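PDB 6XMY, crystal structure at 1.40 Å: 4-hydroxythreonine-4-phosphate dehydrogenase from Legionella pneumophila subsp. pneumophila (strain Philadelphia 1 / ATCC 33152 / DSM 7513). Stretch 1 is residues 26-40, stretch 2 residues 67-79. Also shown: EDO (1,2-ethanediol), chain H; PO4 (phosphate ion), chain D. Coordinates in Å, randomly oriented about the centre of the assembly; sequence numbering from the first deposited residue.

Stretch 1 26-40: LCLALAETDLPVVIL
Stretch 2 (67-79) SFKKKAGYLTVWP

Stretch 1 enters as a helix that began earlier in the chain, keeps helical backbone angles through Glu32, turns through Thr33 to Pro36 and leaves as a strand from Val37 to Leu40. Stretch 2 is loop, extended except at Phe68 (-84/-6), up to a type II turn from Lys71 to Tyr74, then a strand from Tyr74 to Pro79. The two strands run parallel in sense, their axes at 40° and 4.5 Å apart at closest approach, and the stretches bury 851 Å² between them.

Ser67 and Phe68 lie at the margin, bound to a phosphate ion: Ser67 OG donates to its O1 (2.9 Å) and Phe68 N to its O3 (2.7 Å). Phe68 O accepts from ethanediol O2 at 2.7 Å and lies 3.8 Å from Pro36 CB. Lys69 (t, t, t, t) directs its CA-to-CB bond away.

Lys70 points toward stretch 1 and is buried, with chi angles t, p, t, p. Its aliphatic part lies along the loop, CG 3.5 Å from Asp34 CA and 3.2 Å from Leu35 O, while a water bridges its N to Asp34 O (2.9 Å each). The ammonium group is surrounded by carbonyls from both stretches: Ala31 O (2.9 Å from NZ), Thr33 O (2.8 Å), Lys71 O (2.9 Å) and Tyr74 O (2.8 Å) share its three hydrogens. It thus ties the backbone around Ala31 and Thr33 to the turn.

Lys71 points away. Ala72 rests its CB 3.7 Å from Glu32 O. Gly73, at phi/psi 91/-9, adopts angles that would jam a CB against the preceding carbonyl; its N donates to Ala31 O (2.8 Å, 149°), so this carbonyl receives two bonds. The CA-to-CB bond of Tyr74 (m, chi2 81°) points away.

Leu75 (t, p) fills the apolar space between helix and strand: its CD2 meets Leu28 CD2 at 3.9 Å, its CB Ala31 CB at 4.2 Å, its CD1 Val37 CG2 at 4.4 Å and its CG Ile39 CG1 at 3.8 Å. A second water links Thr76 N to Val37 O, 2.8 Å from each, in place of a direct bond between these two atoms.

Pairing then follows the register Ile39 with Val77 (CA to CA 4.6 Å) and Leu40 with Trp78 (CA to CA 5.0 Å). Ile39 N donates to Thr76 O (2.9 Å, 170°), and Trp78 N to Ile39 O (2.8 Å, 152°), so Ile39 bonds to the residues flanking Val77, as parallel pairing requires. Val77 (t) shares one face with Ile39 (m, m), Val77 CG2 to Ile39 CB 4.5 Å. On the other, Trp78 (t, chi2 -59°) receives Leu40 (m, t), whose CD2 approaches Trp78 CG at 3.7 Å; Val38 CG1 lies 4.2 Å from Trp78 CB. Pro79 makes no contact with stretch 1.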

# COMPACT_ATOMS: atom_id res chain seq x y z
N LEU A 26 -6.56 -8.83 11.37
CA LEU A 26 -7.31 -8.14 10.33
C LEU A 26 -7.85 -9.11 9.29
O LEU A 26 -8.96 -8.91 8.78
CB LEU A 26 -6.42 -7.08 9.68
CG LEU A 26 -6.04 -5.94 10.64
CD1 LEU A 26 -5.00 -5.03 10.01
CD2 LEU A 26 -7.29 -5.17 11.03
N CYS A 27 -7.08 -10.15 8.96
CA CYS A 27 -7.58 -11.16 8.03
C CYS A 27 -8.76 -11.90 8.63
O CYS A 27 -9.74 -12.20 7.93
CB CYS A 27 -6.46 -12.12 7.65
SG CYS A 27 -5.15 -11.33 6.68
N LEU A 28 -8.70 -12.20 9.94
CA LEU A 28 -9.82 -12.88 10.59
C LEU A 28 -11.07 -12.02 10.56
O LEU A 28 -12.18 -12.55 10.47
CB LEU A 28 -9.43 -13.26 12.02
CG LEU A 28 -8.28 -14.25 12.14
CD1 LEU A 28 -7.84 -14.41 13.59
CD2 LEU A 28 -8.64 -15.62 11.54
N ALA A 29 -10.92 -10.69 10.62
CA ALA A 29 -12.07 -9.79 10.50
C ALA A 29 -12.79 -9.94 9.17
O ALA A 29 -13.98 -9.62 9.08
CB ALA A 29 -11.63 -8.34 10.70
N LEU A 30 -12.10 -10.42 8.13
CA LEU A 30 -12.75 -10.63 6.85
C LEU A 30 -13.68 -11.84 6.85
O LEU A 30 -14.47 -11.99 5.92
CB LEU A 30 -11.68 -10.79 5.76
CG LEU A 30 -10.76 -9.57 5.63
CD1 LEU A 30 -9.62 -9.81 4.65
CD2 LEU A 30 -11.54 -8.31 5.24
N ALA A 31 -13.60 -12.69 7.88
CA ALA A 31 -14.41 -13.91 7.90
C ALA A 31 -15.89 -13.60 7.91
O ALA A 31 -16.70 -14.37 7.38
CB ALA A 31 -14.04 -14.78 9.10
N GLU A 32 -16.28 -12.47 8.49
CA GLU A 32 -17.69 -12.15 8.61
C GLU A 32 -18.25 -11.44 7.39
O GLU A 32 -19.47 -11.22 7.33
CB GLU A 32 -17.93 -11.35 9.89
CG GLU A 32 -17.71 -12.21 11.12
CD GLU A 32 -18.57 -13.46 11.09
OE1 GLU A 32 -19.68 -13.41 10.51
OE2 GLU A 32 -18.14 -14.49 11.63
N THR A 33 -17.42 -11.11 6.41
CA THR A 33 -17.85 -10.45 5.20
C THR A 33 -18.13 -11.48 4.11
O THR A 33 -17.88 -12.68 4.26
CB THR A 33 -16.76 -9.50 4.70
OG1 THR A 33 -15.70 -10.25 4.11
CG2 THR A 33 -16.21 -8.66 5.85
N ASP A 34 -18.66 -11.00 2.99
CA ASP A 34 -18.75 -11.77 1.76
C ASP A 34 -17.74 -11.30 0.72
O ASP A 34 -17.95 -11.50 -0.48
CB ASP A 34 -20.18 -11.77 1.21
CG ASP A 34 -20.63 -10.41 0.75
OD1 ASP A 34 -21.65 -10.32 0.03
OD2 ASP A 34 -19.95 -9.42 1.09
N LEU A 35 -16.67 -10.67 1.16
CA LEU A 35 -15.63 -10.23 0.24
C LEU A 35 -14.85 -11.45 -0.24
O LEU A 35 -14.52 -12.32 0.57
CB LEU A 35 -14.70 -9.23 0.93
CG LEU A 35 -15.35 -7.88 1.28
CD1 LEU A 35 -14.50 -7.12 2.29
CD2 LEU A 35 -15.57 -7.03 0.04
N PRO A 36 -14.57 -11.57 -1.52
CA PRO A 36 -14.03 -12.83 -2.05
C PRO A 36 -12.52 -12.91 -1.85
O PRO A 36 -11.71 -12.59 -2.72
CB PRO A 36 -14.40 -12.75 -3.53
CG PRO A 36 -14.37 -11.28 -3.82
CD PRO A 36 -14.90 -10.61 -2.59
N VAL A 37 -12.13 -13.35 -0.66
CA VAL A 37 -10.74 -13.30 -0.24
C VAL A 37 -10.22 -14.69 0.08
O VAL A 37 -10.97 -15.58 0.51
CB VAL A 37 -10.54 -12.35 0.97
CG1 VAL A 37 -10.97 -10.94 0.61
CG2 VAL A 37 -11.29 -12.88 2.20
N VAL A 38 -8.92 -14.87 -0.14
CA VAL A 38 -8.18 -16.05 0.27
C VAL A 38 -6.96 -15.55 1.03
O VAL A 38 -6.25 -14.67 0.53
CB VAL A 38 -7.75 -16.89 -0.95
CG1 VAL A 38 -6.78 -18.00 -0.53
CG2 VAL A 38 -9.00 -17.48 -1.65
N ILE A 39 -6.73 -16.08 2.23
CA ILE A 39 -5.69 -15.58 3.12
C ILE A 39 -4.43 -16.41 2.95
O ILE A 39 -4.47 -17.63 3.12
CB ILE A 39 -6.14 -15.63 4.59
CG1 ILE A 39 -7.53 -15.01 4.77
CG2 ILE A 39 -5.09 -14.98 5.48
CD1 ILE A 39 -7.67 -13.60 4.23
N LEU A 40 -3.31 -15.75 2.67
CA LEU A 40 -2.00 -16.38 2.71
C LEU A 40 -1.46 -16.28 4.13
O LEU A 40 -1.23 -15.17 4.62
CB LEU A 40 -1.03 -15.64 1.81
CG LEU A 40 -1.04 -15.89 0.32
CD1 LEU A 40 -0.10 -14.87 -0.29
CD2 LEU A 40 -0.61 -17.34 -0.00
N SER A 67 -15.83 -22.96 -4.89
CA SER A 67 -16.51 -21.75 -5.32
C SER A 67 -15.69 -20.50 -5.00
O SER A 67 -15.04 -20.41 -3.95
CB SER A 67 -17.86 -21.65 -4.62
OG SER A 67 -18.50 -20.43 -4.96
N PHE A 68 -15.75 -19.52 -5.90
CA PHE A 68 -15.16 -18.22 -5.63
C PHE A 68 -16.09 -17.30 -4.84
O PHE A 68 -15.66 -16.21 -4.44
CB PHE A 68 -14.73 -17.56 -6.95
CG PHE A 68 -13.55 -18.23 -7.61
CD1 PHE A 68 -12.78 -19.16 -6.93
CD2 PHE A 68 -13.21 -17.92 -8.92
CE1 PHE A 68 -11.69 -19.77 -7.53
CE2 PHE A 68 -12.12 -18.53 -9.53
CZ PHE A 68 -11.37 -19.46 -8.84
N LYS A 69 -17.33 -17.70 -4.59
CA LYS A 69 -18.25 -16.90 -3.80
C LYS A 69 -17.95 -17.11 -2.32
O LYS A 69 -17.91 -18.24 -1.84
CB LYS A 69 -19.69 -17.33 -4.08
CG LYS A 69 -20.76 -16.49 -3.38
CD LYS A 69 -22.15 -17.07 -3.61
CE LYS A 69 -23.22 -16.23 -2.92
NZ LYS A 69 -24.59 -16.73 -3.24
N LYS A 70 -17.76 -16.00 -1.60
CA LYS A 70 -17.46 -16.03 -0.17
C LYS A 70 -18.74 -16.06 0.64
O LYS A 70 -19.70 -15.34 0.35
CB LYS A 70 -16.68 -14.76 0.19
CG LYS A 70 -16.52 -14.49 1.68
CD LYS A 70 -15.35 -15.23 2.26
CE LYS A 70 -14.99 -14.72 3.65
NZ LYS A 70 -16.13 -14.86 4.59
N LYS A 71 -18.76 -16.90 1.68
CA LYS A 71 -19.87 -16.98 2.61
C LYS A 71 -19.42 -16.49 3.98
O LYS A 71 -18.30 -16.80 4.42
CB LYS A 71 -20.40 -18.40 2.72
CG LYS A 71 -20.86 -18.99 1.39
CD LYS A 71 -22.05 -18.22 0.82
CE LYS A 71 -23.36 -18.61 1.52
NZ LYS A 71 -24.56 -18.12 0.79
N ALA A 72 -20.29 -15.74 4.65
CA ALA A 72 -19.99 -15.23 5.99
C ALA A 72 -19.76 -16.39 6.95
O ALA A 72 -20.42 -17.43 6.88
CB ALA A 72 -21.14 -14.36 6.48
N GLY A 73 -18.80 -16.21 7.87
CA GLY A 73 -18.48 -17.21 8.86
C GLY A 73 -17.41 -18.20 8.44
O GLY A 73 -16.94 -18.98 9.28
N TYR A 74 -16.99 -18.17 7.18
CA TYR A 74 -15.92 -19.01 6.68
C TYR A 74 -14.74 -18.14 6.29
O TYR A 74 -14.89 -16.97 5.94
CB TYR A 74 -16.37 -19.83 5.47
CG TYR A 74 -17.42 -20.86 5.84
CD1 TYR A 74 -18.75 -20.50 5.97
CD2 TYR A 74 -17.06 -22.18 6.09
CE1 TYR A 74 -19.71 -21.43 6.31
CE2 TYR A 74 -18.02 -23.11 6.43
CZ TYR A 74 -19.33 -22.73 6.54
OH TYR A 74 -20.27 -23.67 6.88
N LEU A 75 -13.55 -18.72 6.39
CA LEU A 75 -12.35 -18.05 5.91
C LEU A 75 -11.52 -19.09 5.17
O LEU A 75 -11.22 -20.15 5.72
CB LEU A 75 -11.56 -17.46 7.07
CG LEU A 75 -10.51 -16.44 6.63
CD1 LEU A 75 -11.15 -15.23 5.96
CD2 LEU A 75 -9.74 -16.02 7.86
N THR A 76 -11.18 -18.78 3.93
CA THR A 76 -10.40 -19.68 3.09
C THR A 76 -8.94 -19.27 3.16
O THR A 76 -8.61 -18.08 3.02
CB THR A 76 -10.92 -19.66 1.66
OG1 THR A 76 -12.25 -20.20 1.64
CG2 THR A 76 -10.02 -20.50 0.74
N VAL A 77 -8.06 -20.25 3.39
CA VAL A 77 -6.65 -20.02 3.65
C VAL A 77 -5.82 -20.83 2.67
O VAL A 77 -6.11 -22.01 2.43
CB VAL A 77 -6.30 -20.42 5.10
CG1 VAL A 77 -4.81 -20.19 5.39
CG2 VAL A 77 -7.19 -19.68 6.11
N TRP A 78 -4.78 -20.20 2.11
CA TRP A 78 -3.68 -20.86 1.42
C TRP A 78 -2.57 -21.04 2.45
O TRP A 78 -1.85 -20.08 2.75
CB TRP A 78 -3.19 -20.01 0.24
CG TRP A 78 -2.08 -20.66 -0.57
CD1 TRP A 78 -0.86 -21.07 -0.11
CD2 TRP A 78 -2.10 -20.98 -1.97
NE1 TRP A 78 -0.12 -21.62 -1.12
CE2 TRP A 78 -0.86 -21.59 -2.27
CE3 TRP A 78 -3.04 -20.82 -2.99
CZ2 TRP A 78 -0.54 -22.03 -3.56
CZ3 TRP A 78 -2.72 -21.26 -4.28
CH2 TRP A 78 -1.48 -21.85 -4.55
N PRO A 79 -2.42 -22.22 3.04
CA PRO A 79 -1.50 -22.36 4.17
C PRO A 79 -0.04 -22.19 3.77
O PRO A 79 0.42 -22.71 2.75
CB PRO A 79 -1.78 -23.78 4.68
CG PRO A 79 -3.19 -24.06 4.21
CD PRO A 79 -3.22 -23.44 2.84
C1 EDO H . -13.20 -17.76 -0.83
O1 EDO H . -14.38 -18.47 -1.23
C2 EDO H . -12.83 -16.76 -1.92
O2 EDO H . -14.01 -16.05 -2.31
P PO4 D . -18.02 -19.90 -8.81
O1 PO4 D . -19.00 -20.53 -7.86
O2 PO4 D . -18.20 -20.50 -10.18
O3 PO4 D . -16.61 -20.15 -8.33
O4 PO4 D . -18.29 -18.42 -8.92
O HOH W 1 -18.54 -13.38 -2.61
O HOH W 2 -12.42 -16.56 2.69